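Local coordinates for MP-4 (Mucuna pruriens, PDB 5DSS), which contributes to snake venom neutralisation by the seeds through an indirect, antibody-mediated mechanism, and belongs to a family of plant trypsin and protease inhibitors, at residues K39-N44 with Y158-G163; T48-Y53 with G163-L168. All blocks are in the same frame, centred on the assembly; numbering follows the deposited sequence.

Contact 1 (K39-N44 with Y158-G163)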
ATOM      1  N   LYS A  39     -15.345   3.003  -0.048  1.00 26.15           N
ATOM      2  CA  LYS A  39     -16.128   4.074  -0.538  1.00 28.69           C
ATOM      3  C   LYS A  39     -15.620   5.421   0.091  1.00 30.83           C
ATOM      4  O   LYS A  39     -15.526   5.632   1.303  1.00 28.63           O
ATOM      5  CB  LYS A  39     -17.642   3.742  -0.414  1.00 27.84           C
ATOM      6  CG  LYS A  39     -18.577   4.430  -1.408  1.00 26.50           C
ATOM      7  CD  LYS A  39     -19.918   4.822  -0.813  1.00 25.24           C
ATOM      8  CE  LYS A  39     -21.018   3.834  -1.138  1.00 24.73           C
ATOM      9  NZ  LYS A  39     -22.400   4.240  -0.829  1.00 24.13           N
ATOM     10  N   THR A  40     -15.217   6.292  -0.814  1.00 32.38           N
ATOM     11  CA  THR A  40     -14.810   7.646  -0.463  1.00 36.24           C
ATOM     12  C   THR A  40     -15.095   8.547  -1.673  1.00 39.61           C
ATOM     13  O   THR A  40     -14.869   8.137  -2.814  1.00 38.70           O
ATOM     14  CB  THR A  40     -13.331   7.687  -0.014  1.00 35.14           C
ATOM     15  OG1 THR A  40     -13.263   7.707   1.420  1.00 32.23           O
ATOM     16  CG2 THR A  40     -12.607   8.910  -0.572  1.00 34.11           C
ATOM     17  N   ARG A  41     -15.585   9.760  -1.409  1.00 41.49           N
ATOM     18  CA  ARG A  41     -15.960  10.749  -2.432  1.00 41.96           C
ATOM     19  C   ARG A  41     -17.106  10.262  -3.323  1.00 42.96           C
ATOM     20  O   ARG A  41     -17.959   9.490  -2.883  1.00 44.97           O
ATOM     21  CB  ARG A  41     -14.752  11.200  -3.263  1.00 30.83           C
ATOM     22  CG  ARG A  41     -14.767  12.683  -3.603  1.00 28.83           C
ATOM     23  CD  ARG A  41     -13.355  13.211  -3.781  1.00 27.46           C
ATOM     24  NE  ARG A  41     -13.092  14.366  -2.923  1.00 27.37           N
ATOM     25  CZ  ARG A  41     -13.646  14.570  -1.729  1.00 27.77           C
ATOM     26  NH1 ARG A  41     -14.502  13.688  -1.219  1.00 26.04           N
ATOM     27  NH2 ARG A  41     -13.334  15.661  -1.038  1.00 26.11           N
ATOM     28  N   ASN A  42     -17.143  10.717  -4.567  1.00 42.62           N
ATOM     29  CA  ASN A  42     -18.175  10.236  -5.470  1.00 42.26           C
ATOM     30  C   ASN A  42     -17.737   9.493  -6.748  1.00 42.17           C
ATOM     31  O   ASN A  42     -16.748   8.745  -6.741  1.00 39.65           O
ATOM     32  CB  ASN A  42     -19.324  11.209  -5.665  1.00 41.78           C
ATOM     33  CG  ASN A  42     -20.449  10.982  -4.669  1.00 42.97           C
ATOM     34  OD1 ASN A  42     -21.135   9.960  -4.708  1.00 41.86           O
ATOM     35  ND2 ASN A  42     -20.648  11.942  -3.773  1.00 44.81           N
ATOM     36  N   LEU A  43     -18.515   9.560  -7.774  1.00 42.41           N
ATOM     37  CA  LEU A  43     -18.388   8.559  -8.774  1.00 42.99           C
ATOM     38  C   LEU A  43     -17.316   8.127  -9.792  1.00 45.15           C
ATOM     39  O   LEU A  43     -16.865   7.005  -9.690  1.00 50.52           O
ATOM     40  CB  LEU A  43     -19.811   8.481  -9.423  1.00 40.81           C
ATOM     41  CG  LEU A  43     -20.220   8.044 -10.825  1.00 37.93           C
ATOM     42  CD1 LEU A  43     -20.580   6.575 -10.729  1.00 36.83           C
ATOM     43  CD2 LEU A  43     -21.485   8.840 -11.117  1.00 39.44           C
ATOM     44  N   ASN A  44     -16.698   8.949 -10.612  1.00 44.42           N
ATOM     45  CA  ASN A  44     -15.818   8.257 -11.575  1.00 42.83           C
ATOM     46  C   ASN A  44     -14.766   7.421 -10.826  1.00 41.40           C
ATOM     47  O   ASN A  44     -14.586   7.597  -9.618  1.00 42.57           O
ATOM     48  CB  ASN A  44     -15.244   9.112 -12.699  1.00 43.69           C
ATOM     49  CG  ASN A  44     -15.982   8.961 -14.025  1.00 44.88           C
ATOM     50  OD1 ASN A  44     -15.434   8.477 -15.017  1.00 41.69           O
ATOM     51  ND2 ASN A  44     -17.267   9.330 -14.024  1.00 41.51           N
ATOM     52  N   TYR A 158      -3.871  10.117   5.680  1.00 21.20           N
ATOM     53  CA  TYR A 158      -4.692  11.307   5.516  1.00 22.97           C
ATOM     54  C   TYR A 158      -6.106  10.748   5.663  1.00 23.14           C
ATOM     55  O   TYR A 158      -6.323   9.571   5.376  1.00 23.37           O
ATOM     56  CB  TYR A 158      -4.442  11.929   4.140  1.00 22.13           C
ATOM     57  CG  TYR A 158      -4.457  13.430   4.113  1.00 20.91           C
ATOM     58  CD1 TYR A 158      -5.214  14.165   5.022  1.00 20.74           C
ATOM     59  CD2 TYR A 158      -3.743  14.118   3.145  1.00 22.43           C
ATOM     60  CE1 TYR A 158      -5.233  15.546   4.983  1.00 21.85           C
ATOM     61  CE2 TYR A 158      -3.749  15.504   3.088  1.00 22.06           C
ATOM     62  CZ  TYR A 158      -4.493  16.215   4.006  1.00 22.66           C
ATOM     63  OH  TYR A 158      -4.505  17.595   3.946  1.00 22.73           O
ATOM     64  N   GLY A 159      -7.056  11.547   6.113  1.00 23.16           N
ATOM     65  CA  GLY A 159      -8.364  10.978   6.314  1.00 25.16           C
ATOM     66  C   GLY A 159      -9.461  11.498   5.417  1.00 26.78           C
ATOM     67  O   GLY A 159      -9.913  10.792   4.520  1.00 27.94           O
ATOM     68  N   ASN A 160      -9.881  12.732   5.657  1.00 28.41           N
ATOM     69  CA  ASN A 160     -10.932  13.354   4.863  1.00 30.51           C
ATOM     70  C   ASN A 160     -12.365  12.969   5.302  1.00 30.58           C
ATOM     71  O   ASN A 160     -13.334  13.330   4.630  1.00 30.15           O
ATOM     72  CB  ASN A 160     -10.693  13.143   3.345  1.00 31.46           C
ATOM     73  CG  ASN A 160     -11.494  14.117   2.466  1.00 32.43           C
ATOM     74  OD1 ASN A 160     -12.685  14.363   2.697  1.00 30.41           O
ATOM     75  ND2 ASN A 160     -10.835  14.657   1.432  1.00 31.92           N
ATOM     76  N   ARG A 161     -12.508  12.266   6.432  1.00 29.50           N
ATOM     77  CA  ARG A 161     -13.845  12.049   7.047  1.00 28.61           C
ATOM     78  C   ARG A 161     -14.702  10.970   6.355  1.00 27.59           C
ATOM     79  O   ARG A 161     -15.921  10.924   6.498  1.00 26.68           O
ATOM     80  CB  ARG A 161     -14.637  13.379   7.129  1.00 28.33           C
ATOM     81  CG  ARG A 161     -13.838  14.606   7.563  1.00 26.49           C
ATOM     82  CD  ARG A 161     -14.714  15.850   7.690  1.00 27.32           C
ATOM     83  NE  ARG A 161     -15.275  16.310   6.413  1.00 26.69           N
ATOM     84  CZ  ARG A 161     -16.575  16.420   6.154  1.00 26.54           C
ATOM     85  NH1 ARG A 161     -17.479  16.110   7.076  1.00 26.65           N
ATOM     86  NH2 ARG A 161     -16.977  16.849   4.969  1.00 27.07           N
ATOM     87  N   GLU A 162     -14.048  10.096   5.606  1.00 28.59           N
ATOM     88  CA  GLU A 162     -14.745   9.046   4.869  1.00 29.07           C
ATOM     89  C   GLU A 162     -14.234   7.684   5.272  1.00 28.58           C
ATOM     90  O   GLU A 162     -14.909   6.660   5.144  1.00 26.99           O
ATOM     91  CB  GLU A 162     -14.487   9.321   3.410  1.00 30.70           C
ATOM     92  CG  GLU A 162     -14.172  10.803   3.229  1.00 30.85           C
ATOM     93  CD  GLU A 162     -14.642  11.367   1.917  1.00 30.02           C
ATOM     94  OE1 GLU A 162     -14.256  10.798   0.884  1.00 31.21           O
ATOM     95  OE2 GLU A 162     -15.376  12.376   1.927  1.00 30.14           O
ATOM     96  N   GLY A 163     -13.020   7.724   5.790  1.00 27.86           N
ATOM     97  CA  GLY A 163     -12.240   6.564   6.128  1.00 25.21           C
ATOM     98  C   GLY A 163     -10.873   7.191   6.204  1.00 22.79           C
ATOM     99  O   GLY A 163     -10.723   8.327   6.653  1.00 22.85           O
TER
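Thr40 and Arg41, in the loop between strands 35-37 and 49-51, face Asn160 and Glu162, in the loop between strands 156-157 and 164-167; two strand connections of what is, by family, a beta-trefoil thus meet through side chains. Glu162 carries most of the contact, its CB directed at the opposite loop and its chain bent at chi2. One carboxylate oxygen, OE2, lies 3.5 Å from Arg41 NH1 in a salt bridge, approaching the guanidinium at its edge and near its plane. NH1 is about equally far from OE1, so a single nitrogen faces the carboxylate, and the two flat groups are not coplanar but turned 72° apart. OE1 also accepts a weak hydrogen bond from the backbone N of Arg41 at 2.8 Å, bent to 128° at the hydrogen, although the position of OE1 is doubtful. Thr40 crosses the Glu162 side chain at about a right angle. The Asn160 amide stands almost perpendicular to the guanidinium, with ND2 3.7 Å from Arg41 NH2. Arg41 also touches His118 and Pro119, while Thr40 rests on Thr48. The link between these partly solvent-accessible loops therefore rests mainly on the Arg41-Glu162 salt bridge, whose opposite charges probably favour their approach; the added grip on the backbone N-H remains doubtful.

Contact 2 (T48-Y53 with G163-L168); sequences TVLQDY and GRRLGL
Gln51 on strand 49-51 and Arg164 on the weakly bonded strand 164-167 are joined backbone to backbone where the strands pair in the antiparallel sense but are strongly skewed, their N-to-C directions 116° apart and their axes 4.9 Å apart at closest approach. Gln51 N donates to Arg164 O at 3.1 Å; the return bond, from Arg164 N to Gln51 O, is long and weak at 3.4 Å. On the face shared by Gln51 and Arg164 their CB atoms pack at 3.6 Å. Farther out, the Gln51 chain bends at chi2, and the amide beyond it has NE2 3.3 Å from Leu166 CD2, the two side chains crossing at about a right angle. These are the two inner strands of a four-stranded antiparallel sheet within the probable beta-trefoil of this inhibitor family, and Leu50 and Asp52 bond through their backbones to Arg36 of outer strand 35-37 and to Gly34 just before it. On the face of Leu50 and Arg165, Leu50 sends CD1 over the backbone of Gly163, which has no side chain to occupy that place. Thr48, before the strand, meets Arg165 at an oblique angle, its CG2 3.4 Å from Arg165 CG. Past the end of strand 49-51, Tyr53 meets the Arg164 side chain, which is extended from CG to NE, with CD anti to CA (chi2 176°). The ring turns its CD1-CE1 edge to NH1 and CZ of Arg164, which lie near the ring plane, CE1 being 3.6 Å from CZ; Tyr53 CZ in turn lies over one face of the guanidinium, the planes 76° apart. Arg164 NH2 has a second, weak partner in Pro30 O, and across the ring from CD1, Tyr53 CE2 lies by Gly163 CA.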
ATOM      1  N   THR A  48      -9.344   5.463  -4.731  1.00 19.08           N
ATOM      2  CA  THR A  48      -8.985   5.590  -3.330  1.00 17.23           C
ATOM      3  C   THR A  48      -8.939   4.253  -2.596  1.00 16.60           C
ATOM      4  O   THR A  48      -9.980   3.603  -2.405  1.00 16.02           O
ATOM      5  CB  THR A  48      -9.953   6.579  -2.640  1.00 16.71           C
ATOM      6  OG1 THR A  48     -10.093   7.747  -3.468  1.00 15.15           O
ATOM      7  CG2 THR A  48      -9.460   6.977  -1.246  1.00 15.80           C
ATOM      8  N   VAL A  49      -7.716   3.848  -2.224  1.00 15.69           N
ATOM      9  CA  VAL A  49      -7.473   2.661  -1.401  1.00 14.50           C
ATOM     10  C   VAL A  49      -7.723   3.142   0.028  1.00 14.86           C
ATOM     11  O   VAL A  49      -7.089   4.087   0.487  1.00 14.74           O
ATOM     12  CB  VAL A  49      -6.027   2.131  -1.546  1.00 13.60           C
ATOM     13  CG1 VAL A  49      -5.729   1.011  -0.561  1.00 12.26           C
ATOM     14  CG2 VAL A  49      -5.798   1.643  -2.958  1.00 14.17           C
ATOM     15  N   LEU A  50      -8.646   2.469   0.715  1.00 15.21           N
ATOM     16  CA  LEU A  50      -9.127   2.904   2.006  1.00 15.67           C
ATOM     17  C   LEU A  50      -8.593   2.074   3.157  1.00 16.15           C
ATOM     18  O   LEU A  50      -8.358   0.879   3.034  1.00 17.90           O
ATOM     19  CB  LEU A  50     -10.659   2.857   2.041  1.00 15.62           C
ATOM     20  CG  LEU A  50     -11.430   4.161   2.293  1.00 15.75           C
ATOM     21  CD1 LEU A  50     -11.366   4.564   3.756  1.00 14.76           C
ATOM     22  CD2 LEU A  50     -10.918   5.287   1.416  1.00 15.81           C
ATOM     23  N   GLN A  51      -8.432   2.731   4.299  1.00 15.71           N
ATOM     24  CA  GLN A  51      -8.138   2.030   5.519  1.00 15.86           C
ATOM     25  C   GLN A  51      -9.373   2.134   6.346  1.00 15.77           C
ATOM     26  O   GLN A  51     -10.071   3.146   6.415  1.00 16.36           O
ATOM     27  CB  GLN A  51      -7.093   2.687   6.318  1.00 18.03           C
ATOM     28  CG  GLN A  51      -5.717   2.551   5.756  1.00 18.89           C
ATOM     29  CD  GLN A  51      -4.776   2.292   6.875  1.00 20.46           C
ATOM     30  OE1 GLN A  51      -5.195   1.831   7.961  1.00 19.57           O
ATOM     31  NE2 GLN A  51      -3.488   2.599   6.666  1.00 22.33           N
ATOM     32  N   ASP A  52      -9.655   1.088   7.011  1.00 15.41           N
ATOM     33  CA  ASP A  52     -10.879   0.889   7.676  1.00 14.55           C
ATOM     34  C   ASP A  52     -10.915   1.481   9.026  1.00 13.45           C
ATOM     35  O   ASP A  52      -9.998   1.382   9.718  1.00 12.73           O
ATOM     36  CB  ASP A  52     -10.943  -0.563   7.871  1.00 15.55           C
ATOM     37  CG  ASP A  52     -12.206  -1.121   7.581  1.00 17.22           C
ATOM     38  OD1 ASP A  52     -13.217  -0.646   7.916  1.00 18.58           O
ATOM     39  OD2 ASP A  52     -12.208  -2.082   6.961  1.00 18.29           O
ATOM     40  N   TYR A  53     -12.003   2.045   9.427  1.00 12.13           N
ATOM     41  CA  TYR A  53     -12.196   2.540  10.768  1.00 11.19           C
ATOM     42  C   TYR A  53     -12.727   1.399  11.622  1.00 11.57           C
ATOM     43  O   TYR A  53     -12.872   1.524  12.862  1.00 12.16           O
ATOM     44  CB  TYR A  53     -13.143   3.740  10.785  1.00  9.76           C
ATOM     45  CG  TYR A  53     -12.483   5.063  10.381  1.00  9.10           C
ATOM     46  CD1 TYR A  53     -11.130   5.327  10.677  1.00  6.86           C
ATOM     47  CD2 TYR A  53     -13.217   6.050   9.734  1.00  7.00           C
ATOM     48  CE1 TYR A  53     -10.537   6.518  10.312  1.00  3.82           C
ATOM     49  CE2 TYR A  53     -12.632   7.255   9.390  1.00  5.80           C
ATOM     50  CZ  TYR A  53     -11.294   7.491   9.673  1.00  3.85           C
ATOM     51  OH  TYR A  53     -10.752   8.726   9.303  1.00  4.92           O
ATOM     52  N   GLY A 163     -13.020   7.724   5.790  1.00 27.86           N
ATOM     53  CA  GLY A 163     -12.240   6.564   6.128  1.00 25.21           C
ATOM     54  C   GLY A 163     -10.873   7.191   6.204  1.00 22.79           C
ATOM     55  O   GLY A 163     -10.723   8.327   6.653  1.00 22.85           O
ATOM     56  N   ARG A 164      -9.880   6.459   5.735  1.00 19.88           N
ATOM     57  CA  ARG A 164      -8.530   6.905   5.824  1.00 18.31           C
ATOM     58  C   ARG A 164      -7.755   6.672   4.527  1.00 19.18           C
ATOM     59  O   ARG A 164      -7.287   5.562   4.257  1.00 18.04           O
ATOM     60  CB  ARG A 164      -7.879   6.124   6.928  1.00 17.73           C
ATOM     61  CG  ARG A 164      -7.058   6.954   7.868  1.00 15.37           C
ATOM     62  CD  ARG A 164      -6.600   5.991   8.919  1.00 13.98           C
ATOM     63  NE  ARG A 164      -6.384   6.672  10.173  1.00 12.96           N
ATOM     64  CZ  ARG A 164      -7.033   6.369  11.280  1.00 12.16           C
ATOM     65  NH1 ARG A 164      -7.935   5.384  11.253  1.00 11.47           N
ATOM     66  NH2 ARG A 164      -6.745   7.032  12.405  1.00 11.41           N
ATOM     67  N   ARG A 165      -7.614   7.727   3.730  1.00 20.20           N
ATOM     68  CA  ARG A 165      -6.894   7.641   2.467  1.00 20.82           C
ATOM     69  C   ARG A 165      -5.410   7.588   2.792  1.00 21.13           C
ATOM     70  O   ARG A 165      -4.884   8.467   3.483  1.00 20.98           O
ATOM     71  CB  ARG A 165      -7.171   8.897   1.587  1.00 21.52           C
ATOM     72  CG  ARG A 165      -8.678   9.087   1.343  1.00 23.39           C
ATOM     73  CD  ARG A 165      -9.150  10.485   0.991  1.00 24.25           C
ATOM     74  NE  ARG A 165      -8.938  10.771  -0.425  1.00 27.47           N
ATOM     75  CZ  ARG A 165      -9.540  11.749  -1.117  1.00 29.10           C
ATOM     76  NH1 ARG A 165     -10.420  12.568  -0.536  1.00 30.00           N
ATOM     77  NH2 ARG A 165      -9.265  11.911  -2.408  1.00 28.20           N
ATOM     78  N   LEU A 166      -4.732   6.544   2.338  1.00 19.99           N
ATOM     79  CA  LEU A 166      -3.297   6.523   2.487  1.00 19.42           C
ATOM     80  C   LEU A 166      -2.628   7.682   1.762  1.00 20.10           C
ATOM     81  O   LEU A 166      -3.240   8.310   0.903  1.00 20.26           O
ATOM     82  CB  LEU A 166      -2.735   5.219   1.951  1.00 19.53           C
ATOM     83  CG  LEU A 166      -2.810   3.972   2.818  1.00 19.32           C
ATOM     84  CD1 LEU A 166      -2.147   2.828   2.058  1.00 18.24           C
ATOM     85  CD2 LEU A 166      -2.124   4.239   4.146  1.00 17.70           C
ATOM     86  N   GLY A 167      -1.362   7.952   2.084  1.00 19.73           N
ATOM     87  CA  GLY A 167      -0.665   9.051   1.458  1.00 19.68           C
ATOM     88  C   GLY A 167       0.792   8.980   1.808  1.00 19.59           C
ATOM     89  O   GLY A 167       1.173   8.140   2.613  1.00 20.55           O
ATOM     90  N   LEU A 168       1.600   9.854   1.197  1.00 18.75           N
ATOM     91  CA  LEU A 168       3.028   9.947   1.485  1.00 18.12           C
ATOM     92  C   LEU A 168       3.332  11.017   2.547  1.00 19.67           C
ATOM     93  O   LEU A 168       3.351  12.209   2.256  1.00 20.55           O
ATOM     94  CB  LEU A 168       3.797  10.268   0.215  1.00 16.29           C
ATOM     95  CG  LEU A 168       3.688   9.402  -1.040  1.00 14.67           C
ATOM     96  CD1 LEU A 168       4.960   9.625  -1.841  1.00 13.55           C
ATOM     97  CD2 LEU A 168       3.488   7.921  -0.759  1.00 13.40           C
TER

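In the fold
Contact 2 joins the two inner strands of the four-stranded sheet, and contact 1 joins the loops that link each inner strand to its outer neighbour, so both bring the same early and late parts of the chain together. Their centres are 8 Å apart and Gly163 belongs to both. A probable hydrogen bond from Tyr158 N to Arg165 O, 2.9 Å, ties the start of the later loop to strand 164-167, and Gly159 O packs 3.6 Å from Arg165 CD. Contact 2 is the buried one, its centre about 9 Å from the centre of the chain; contact 1 lies farther out, about 17 Å from it.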